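Peptidoglycan glycosyltransferase (Eggerthella lenta, PDB 4MNR) belongs to the penicillin-binding proteins, pairing a large domain of the beta-lactamase clan with a smaller N-terminal domain of the dimerisation family. Local coordinates at residues V36-S41 with Y53-L58; S25-I30 with A78-L83; F207-T212 with S241-G246. One frame throughout, in Å; residues are numbered along the deposited sequence. Where two conformers were deposited one is given.

Contact 1. Residues V36-S41 with Y53-L58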
# COMPACT_ATOMS: atom_id res chain seq x y z
N VAL A 36 4.94 22.61 -5.08
CA VAL A 36 6.37 22.41 -4.87
C VAL A 36 6.98 21.77 -6.11
O VAL A 36 6.60 20.66 -6.51
CB VAL A 36 6.68 21.55 -3.62
CG1 VAL A 36 8.18 21.29 -3.51
CG2 VAL A 36 6.17 22.25 -2.37
N VAL A 37 7.91 22.48 -6.74
CA VAL A 37 8.57 22.00 -7.95
C VAL A 37 9.55 20.87 -7.62
O VAL A 37 10.46 21.05 -6.79
CB VAL A 37 9.31 23.15 -8.66
CG1 VAL A 37 10.15 22.63 -9.81
CG2 VAL A 37 8.30 24.22 -9.13
N LEU A 38 9.37 19.73 -8.28
CA LEU A 38 10.23 18.57 -8.06
C LEU A 38 11.28 18.45 -9.16
O LEU A 38 12.35 17.88 -8.95
CB LEU A 38 9.40 17.29 -8.02
CG LEU A 38 8.27 17.30 -7.00
CD1 LEU A 38 7.46 16.01 -7.10
CD2 LEU A 38 8.87 17.47 -5.61
N ALA A 39 10.98 18.98 -10.35
CA ALA A 39 11.92 18.94 -11.46
C ALA A 39 11.62 20.07 -12.42
O ALA A 39 10.46 20.37 -12.68
CB ALA A 39 11.85 17.61 -12.19
N ARG A 40 12.66 20.71 -12.94
CA ARG A 40 12.48 21.76 -13.92
C ARG A 40 13.73 21.81 -14.77
O ARG A 40 14.75 21.22 -14.41
CB ARG A 40 12.26 23.12 -13.23
CG ARG A 40 13.42 23.55 -12.35
CD ARG A 40 13.18 24.93 -11.75
NE ARG A 40 14.13 25.22 -10.69
CZ ARG A 40 13.79 25.64 -9.48
NH1 ARG A 40 14.72 25.88 -8.57
NH2 ARG A 40 12.51 25.82 -9.18
N SER A 41 13.65 22.49 -15.91
CA SER A 41 14.83 22.68 -16.75
C SER A 41 15.18 24.15 -16.77
O SER A 41 14.30 25.01 -16.86
CB SER A 41 14.57 22.17 -18.17
OG SER A 41 14.44 20.76 -18.15
N TYR A 53 16.67 19.31 -9.93
CA TYR A 53 15.77 18.66 -8.96
C TYR A 53 15.86 19.38 -7.62
O TYR A 53 16.65 19.01 -6.75
CB TYR A 53 16.12 17.17 -8.83
CG TYR A 53 15.93 16.42 -10.12
CD1 TYR A 53 14.70 15.86 -10.44
CD2 TYR A 53 16.96 16.29 -11.04
CE1 TYR A 53 14.50 15.19 -11.63
CE2 TYR A 53 16.77 15.61 -12.24
CZ TYR A 53 15.54 15.06 -12.52
OH TYR A 53 15.33 14.40 -13.71
N PRO A 54 15.05 20.44 -7.45
CA PRO A 54 15.34 21.38 -6.35
C PRO A 54 14.70 21.04 -5.01
O PRO A 54 14.82 21.83 -4.07
CB PRO A 54 14.76 22.70 -6.88
CG PRO A 54 13.62 22.28 -7.74
CD PRO A 54 14.00 20.94 -8.35
N ALA A 55 14.03 19.90 -4.90
CA ALA A 55 13.31 19.58 -3.67
C ALA A 55 13.96 18.47 -2.83
O ALA A 55 13.27 17.80 -2.05
CB ALA A 55 11.85 19.22 -3.98
N GLY A 56 15.26 18.28 -2.97
CA GLY A 56 15.98 17.36 -2.11
C GLY A 56 15.48 15.94 -2.30
O GLY A 56 15.42 15.47 -3.43
N ASP A 57 15.11 15.27 -1.22
CA ASP A 57 14.62 13.89 -1.36
C ASP A 57 13.09 13.75 -1.39
O ASP A 57 12.57 12.66 -1.20
CB ASP A 57 15.23 12.97 -0.29
CG ASP A 57 14.76 13.29 1.11
OD1 ASP A 57 13.87 14.15 1.30
OD2 ASP A 57 15.27 12.63 2.05
N LEU A 58 12.39 14.85 -1.64
CA LEU A 58 10.93 14.82 -1.66
C LEU A 58 10.41 14.02 -2.85
O LEU A 58 10.66 14.39 -4.01
CB LEU A 58 10.37 16.26 -1.69
CG LEU A 58 8.86 16.38 -1.44
CD1 LEU A 58 8.50 16.04 0.01
CD2 LEU A 58 8.38 17.77 -1.80
O HOH W 1 13.52 17.62 -6.53
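Leu38 and Ala39 form a classic beta bulge opposite Ile30, and this bulge meets the loop at Tyr53, Pro54 and Ala55 that follows strand 49-52 in the dimerisation-family domain. No direct hydrogen bond joins the two segments, so the evidence for their fit is apolar contact, CH contact and one water. Beyond Pro54 the loop folds into a type II' turn from Ala55 to Leu58, closed by Leu58 N to Ala55 O at 3.1 Å, with Gly56 supplying the positive phi at its second position. The turn brings Leu58 back against the start of 36-41. There Leu58 CD2 lies 3.9 Å from both Leu38 CD2 and Val36 CG1, and its side chain crosses each of the other two at about a right angle. Leu38 begins by pointing away from the loop, yet its CD2 branch returns to touch Ala55 CB.

At the other end Pro54 CG sits over the centre of the Arg40 guanidinium, 3.7 Å above its plane. Arg40 CG stands between the backbone N and the carbonyl carbon (chi1 61°), and the chain then runs extended to NE, which forms a salt bridge with Glu52; that pairing would help fix the group over the proline. Tyr53 CE1 touches Ala39 CB at 3.6 Å, the methyl lying oblique to the ring, while Tyr53 OH bonds to Glu76 and to Ser66 N. The backbone carbonyl of Leu38, at the bulge itself, receives a CH contact from Tyr53 CA. Leu38 O also accepts from a water at 2.7 Å, and that same water accepts from Ala55 N at 2.8 Å, bridging bulge and loop.

Contact 2. Residues S25-I30 with A78-L83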
# COMPACT_ATOMS: atom_id res chain seq x y z
N SER A 25 15.32 22.26 -26.23
CA SER A 25 14.09 22.91 -25.76
C SER A 25 13.80 22.63 -24.29
O SER A 25 14.29 21.65 -23.72
CB SER A 25 12.91 22.48 -26.63
OG SER A 25 12.98 21.10 -26.95
N GLU A 26 13.00 23.50 -23.67
CA GLU A 26 12.73 23.40 -22.24
C GLU A 26 11.79 22.25 -21.91
O GLU A 26 10.60 22.30 -22.21
CB GLU A 26 12.16 24.70 -21.69
CG GLU A 26 12.01 24.69 -20.17
CD GLU A 26 11.16 25.84 -19.65
OE1 GLU A 26 10.56 25.68 -18.56
OE2 GLU A 26 11.10 26.89 -20.32
N ARG A 27 12.33 21.21 -21.28
CA ARG A 27 11.52 20.12 -20.76
C ARG A 27 10.56 20.67 -19.70
O ARG A 27 10.94 21.54 -18.91
CB ARG A 27 12.43 19.05 -20.17
CG ARG A 27 11.73 17.78 -19.73
CD ARG A 27 12.78 16.77 -19.30
NE ARG A 27 12.17 15.53 -18.81
CZ ARG A 27 11.88 14.49 -19.58
NH1 ARG A 27 12.12 14.52 -20.89
NH2 ARG A 27 11.34 13.40 -19.04
N GLY A 28 9.33 20.18 -19.68
CA GLY A 28 8.33 20.67 -18.73
C GLY A 28 8.66 20.41 -17.27
O GLY A 28 9.50 19.57 -16.96
N THR A 29 8.00 21.13 -16.36
CA THR A 29 8.23 20.93 -14.93
C THR A 29 7.34 19.83 -14.38
O THR A 29 6.31 19.52 -14.95
CB THR A 29 7.93 22.20 -14.12
OG1 THR A 29 6.58 22.60 -14.35
CG2 THR A 29 8.86 23.33 -14.53
N ILE A 30 7.77 19.23 -13.27
CA ILE A 30 6.95 18.30 -12.51
C ILE A 30 6.82 18.92 -11.13
O ILE A 30 7.83 19.30 -10.54
CB ILE A 30 7.64 16.94 -12.35
CG1 ILE A 30 7.87 16.30 -13.72
CG2 ILE A 30 6.81 16.01 -11.45
CD1 ILE A 30 8.88 15.15 -13.70
N ALA A 78 7.44 7.97 -17.38
CA ALA A 78 6.05 7.70 -17.72
C ALA A 78 5.44 8.82 -18.55
O ALA A 78 4.63 8.57 -19.45
CB ALA A 78 5.22 7.47 -16.47
N TYR A 79 5.84 10.05 -18.26
CA TYR A 79 5.28 11.20 -18.95
C TYR A 79 6.33 11.88 -19.81
O TYR A 79 6.22 13.07 -20.11
CB TYR A 79 4.63 12.17 -17.94
CG TYR A 79 3.39 11.54 -17.33
CD1 TYR A 79 2.14 11.74 -17.89
CD2 TYR A 79 3.50 10.70 -16.23
CE1 TYR A 79 1.01 11.13 -17.35
CE2 TYR A 79 2.39 10.09 -15.69
CZ TYR A 79 1.15 10.30 -16.25
OH TYR A 79 0.06 9.69 -15.68
N ASN A 80 7.33 11.11 -20.23
CA ASN A 80 8.41 11.63 -21.05
C ASN A 80 7.93 12.38 -22.29
O ASN A 80 8.42 13.46 -22.59
CB ASN A 80 9.38 10.52 -21.45
CG ASN A 80 10.65 11.04 -22.09
OD1 ASN A 80 11.36 11.87 -21.51
ND2 ASN A 80 10.96 10.55 -23.28
N ASP A 81 6.97 11.80 -23.00
CA ASP A 81 6.47 12.41 -24.22
C ASP A 81 5.83 13.79 -23.99
O ASP A 81 6.07 14.72 -24.77
CB ASP A 81 5.49 11.48 -24.94
CG ASP A 81 6.18 10.26 -25.53
OD1 ASP A 81 7.39 10.36 -25.84
OD2 ASP A 81 5.52 9.21 -25.67
N THR A 82 5.04 13.93 -22.94
CA THR A 82 4.41 15.21 -22.66
C THR A 82 5.43 16.22 -22.13
O THR A 82 5.36 17.40 -22.44
CB THR A 82 3.25 15.09 -21.66
OG1 THR A 82 2.68 13.78 -21.73
CG2 THR A 82 2.19 16.13 -21.98
N LEU A 83 6.38 15.73 -21.34
CA LEU A 83 7.38 16.61 -20.73
C LEU A 83 8.38 17.12 -21.76
O LEU A 83 8.85 18.25 -21.67
CB LEU A 83 8.12 15.88 -19.61
CG LEU A 83 7.30 15.63 -18.35
CD1 LEU A 83 7.95 14.57 -17.49
CD2 LEU A 83 7.15 16.96 -17.59
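The guanidinium of Arg27 carries Leu83 CB on one face, 4.0 Å above the plane and over its centre, while Asn80 OD1 sits at its edge. The amide of Asn80 is turned 35° from the guanidinium, yet its oxygen stays close to the guanidinium plane. Two nitrogens grip that single oxygen end-on: Arg27 NH1 to Asn80 OD1 is 2.8 Å and Arg27 NH2 to Asn80 OD1 is 2.9 Å. NH2 lies in the amide plane on a lone pair; NH1 is tilted out of it. Asn80 CG is anti to the backbone N (chi1 -170°), which carries the amide toward the arginine; the second torsion then sets OD1. Arg27 NE forms a salt bridge with Glu76, a second anchor that would restrict rotation of the group.

A backbone bond runs beside the side-chain pair. Gly28 N donates to Leu83 O at 2.8 Å with a nearly straight N-H...O angle of 170°, and Leu83 O also receives a CH contact from Arg27 CA. Gly28 CA and Leu83 CA are 4.6 Å apart, a close approach consistent with the lack of a side chain at Gly28 on the side that faces Leu83 CD2. Leu83 then splits its branches, CD1 meeting Ile30 CD1 at 3.9 Å and CD2 lying against Gly28 O and Thr29 O.

The contact thus fastens the loop leading into strand 30-31 to the short helix 80-84. Helix 74-78 flanks it, with Ile75 and Glu76 touching Ile30, and strands 37-43 and 49-52 continue the packing through Ala39 and Arg51.

Contact 3. Residues F207-T212 with S241-G246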
# COMPACT_ATOMS: atom_id res chain seq x y z
N PHE A 207 -15.22 -18.57 17.65
CA PHE A 207 -14.20 -19.52 17.21
C PHE A 207 -13.23 -19.80 18.34
O PHE A 207 -12.94 -18.93 19.15
CB PHE A 207 -13.36 -18.94 16.08
CG PHE A 207 -14.06 -18.83 14.77
CD1 PHE A 207 -14.88 -17.74 14.50
CD2 PHE A 207 -13.88 -19.79 13.79
CE1 PHE A 207 -15.51 -17.63 13.28
CE2 PHE A 207 -14.51 -19.68 12.57
CZ PHE A 207 -15.32 -18.60 12.31
N SER A 208 -12.69 -21.02 18.39
CA SER A 208 -11.62 -21.30 19.34
C SER A 208 -10.34 -20.61 18.88
O SER A 208 -10.04 -20.61 17.68
CB SER A 208 -11.41 -22.81 19.47
OG SER A 208 -10.46 -23.11 20.49
N SER A 209 -9.59 -20.03 19.81
CA SER A 209 -8.35 -19.33 19.47
C SER A 209 -7.13 -19.86 20.26
O SER A 209 -6.54 -19.13 21.06
CB SER A 209 -8.53 -17.82 19.67
OG SER A 209 -7.39 -17.09 19.25
N PRO A 210 -6.73 -21.11 20.01
CA PRO A 210 -5.58 -21.67 20.72
C PRO A 210 -4.26 -21.05 20.25
O PRO A 210 -4.23 -20.42 19.19
CB PRO A 210 -5.62 -23.15 20.35
CG PRO A 210 -6.33 -23.20 19.04
CD PRO A 210 -7.33 -22.09 19.08
N GLY A 211 -3.19 -21.23 21.03
CA GLY A 211 -1.91 -20.66 20.67
C GLY A 211 -1.38 -21.34 19.42
O GLY A 211 -0.76 -20.70 18.56
N THR A 212 -1.58 -22.65 19.34
CA THR A 212 -1.22 -23.40 18.16
C THR A 212 -2.35 -24.38 17.87
O THR A 212 -3.11 -24.76 18.75
CB THR A 212 0.09 -24.21 18.35
OG1 THR A 212 -0.11 -25.22 19.35
CG2 THR A 212 1.23 -23.31 18.80
N SER A 241 -5.96 -12.81 15.69
CA SER A 241 -5.70 -14.24 15.90
C SER A 241 -5.53 -15.03 14.59
O SER A 241 -6.46 -15.11 13.78
CB SER A 241 -6.82 -14.87 16.73
OG SER A 241 -6.69 -16.29 16.72
N ASN A 242 -4.36 -15.61 14.40
CA ASN A 242 -4.12 -16.43 13.22
C ASN A 242 -4.90 -17.74 13.27
O ASN A 242 -5.36 -18.24 12.24
CB ASN A 242 -2.62 -16.77 13.07
CG ASN A 242 -1.75 -15.54 12.81
OD1 ASN A 242 -2.18 -14.59 12.14
ND2 ASN A 242 -0.52 -15.56 13.32
N THR A 243 -5.04 -18.31 14.46
CA THR A 243 -5.75 -19.60 14.54
C THR A 243 -7.24 -19.46 14.25
O THR A 243 -7.85 -20.37 13.70
CB THR A 243 -5.48 -20.37 15.83
OG1 THR A 243 -5.86 -19.57 16.96
CG2 THR A 243 -3.99 -20.75 15.94
N VAL A 244 -7.83 -18.32 14.61
CA VAL A 244 -9.22 -18.10 14.22
C VAL A 244 -9.33 -17.87 12.72
O VAL A 244 -10.17 -18.46 12.05
CB VAL A 244 -9.81 -16.89 14.95
CG1 VAL A 244 -11.16 -16.50 14.33
CG2 VAL A 244 -9.97 -17.20 16.44
N PHE A 245 -8.48 -17.01 12.18
CA PHE A 245 -8.57 -16.74 10.74
C PHE A 245 -8.22 -17.96 9.88
O PHE A 245 -8.80 -18.14 8.80
CB PHE A 245 -7.80 -15.46 10.36
CG PHE A 245 -8.61 -14.23 10.58
CD1 PHE A 245 -8.71 -13.67 11.85
CD2 PHE A 245 -9.34 -13.67 9.54
CE1 PHE A 245 -9.50 -12.56 12.06
CE2 PHE A 245 -10.14 -12.54 9.75
CZ PHE A 245 -10.22 -11.98 11.01
N GLY A 246 -7.34 -18.82 10.38
CA GLY A 246 -7.03 -20.05 9.69
C GLY A 246 -8.26 -20.94 9.58
O GLY A 246 -8.57 -21.46 8.51
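Val244 is wedged against Phe207 and Ser209 at the start of helix 242-263, and this is the tight part of the contact. Val244 CG1 lies 3.7 Å from Phe207 CB, approaching the ring obliquely, and Val244 CG2 lies 3.6 Å from Ser209 CB. The axes of strand 207-209 and helix 242-246 approach to 7.2 Å with their directions 144° apart, close enough for Val244 to touch both strand residues. By contrast, Ser208 and Thr212 are exposed, and both start their side chains away from the helix. On the Phe207 side a magnesium ion lies about 5 Å from the aromatic side chain.

The polar half centres on Ser241, the N-cap. Ser241 OG, anti to the backbone N (chi1 169°), accepts from Val244 N at 3.1 Å and from Ser209 OG at 2.7 Å. Asn222 bonds to both hydroxyls, through OD1 to Ser241 OG and through ND2 to Ser209 OG. Next to them, Thr243 OG1 is 2.9 Å from Pro210 O.

By sequence Ser241 is the middle residue and Asn242 the asparagine of the Ser-Xaa-Asn signature of penicillin-binding proteins, and Asn242 OD1 bonds to Lys188 NZ, of the Ser-Xaa-Xaa-Lys motif. The chemistry therefore implies a shared hydroxyl network: Ser241 OG takes two donors, its own proton is probably directed to Asn222 OD1, and the strand is thereby coupled to the cap of the helix bearing Asn242.

From the N terminus the chain first lays down 25-30, whose partner 78-83 comes only after 47 intervening residues; contact 2 therefore closes the long loop. Contact 1 lies wholly within that span, joining 36-41 to 53-58 across the turn of strands 37-43 and 49-52. The two touch directly: Leu38 N lies 2.8 Å from Ile30 O, and Ala39 O lies 3.0 Å from Ile30 N, both probable hydrogen bonds. Contact 3 follows in series and closes a loop of intermediate length, 28 residues, in the transpeptidase-family region. Centred about 49 Å from the centre of contact 1, across the chain's centre, it joins strand 206-209 to the start of helix 242-263 without touching the other two.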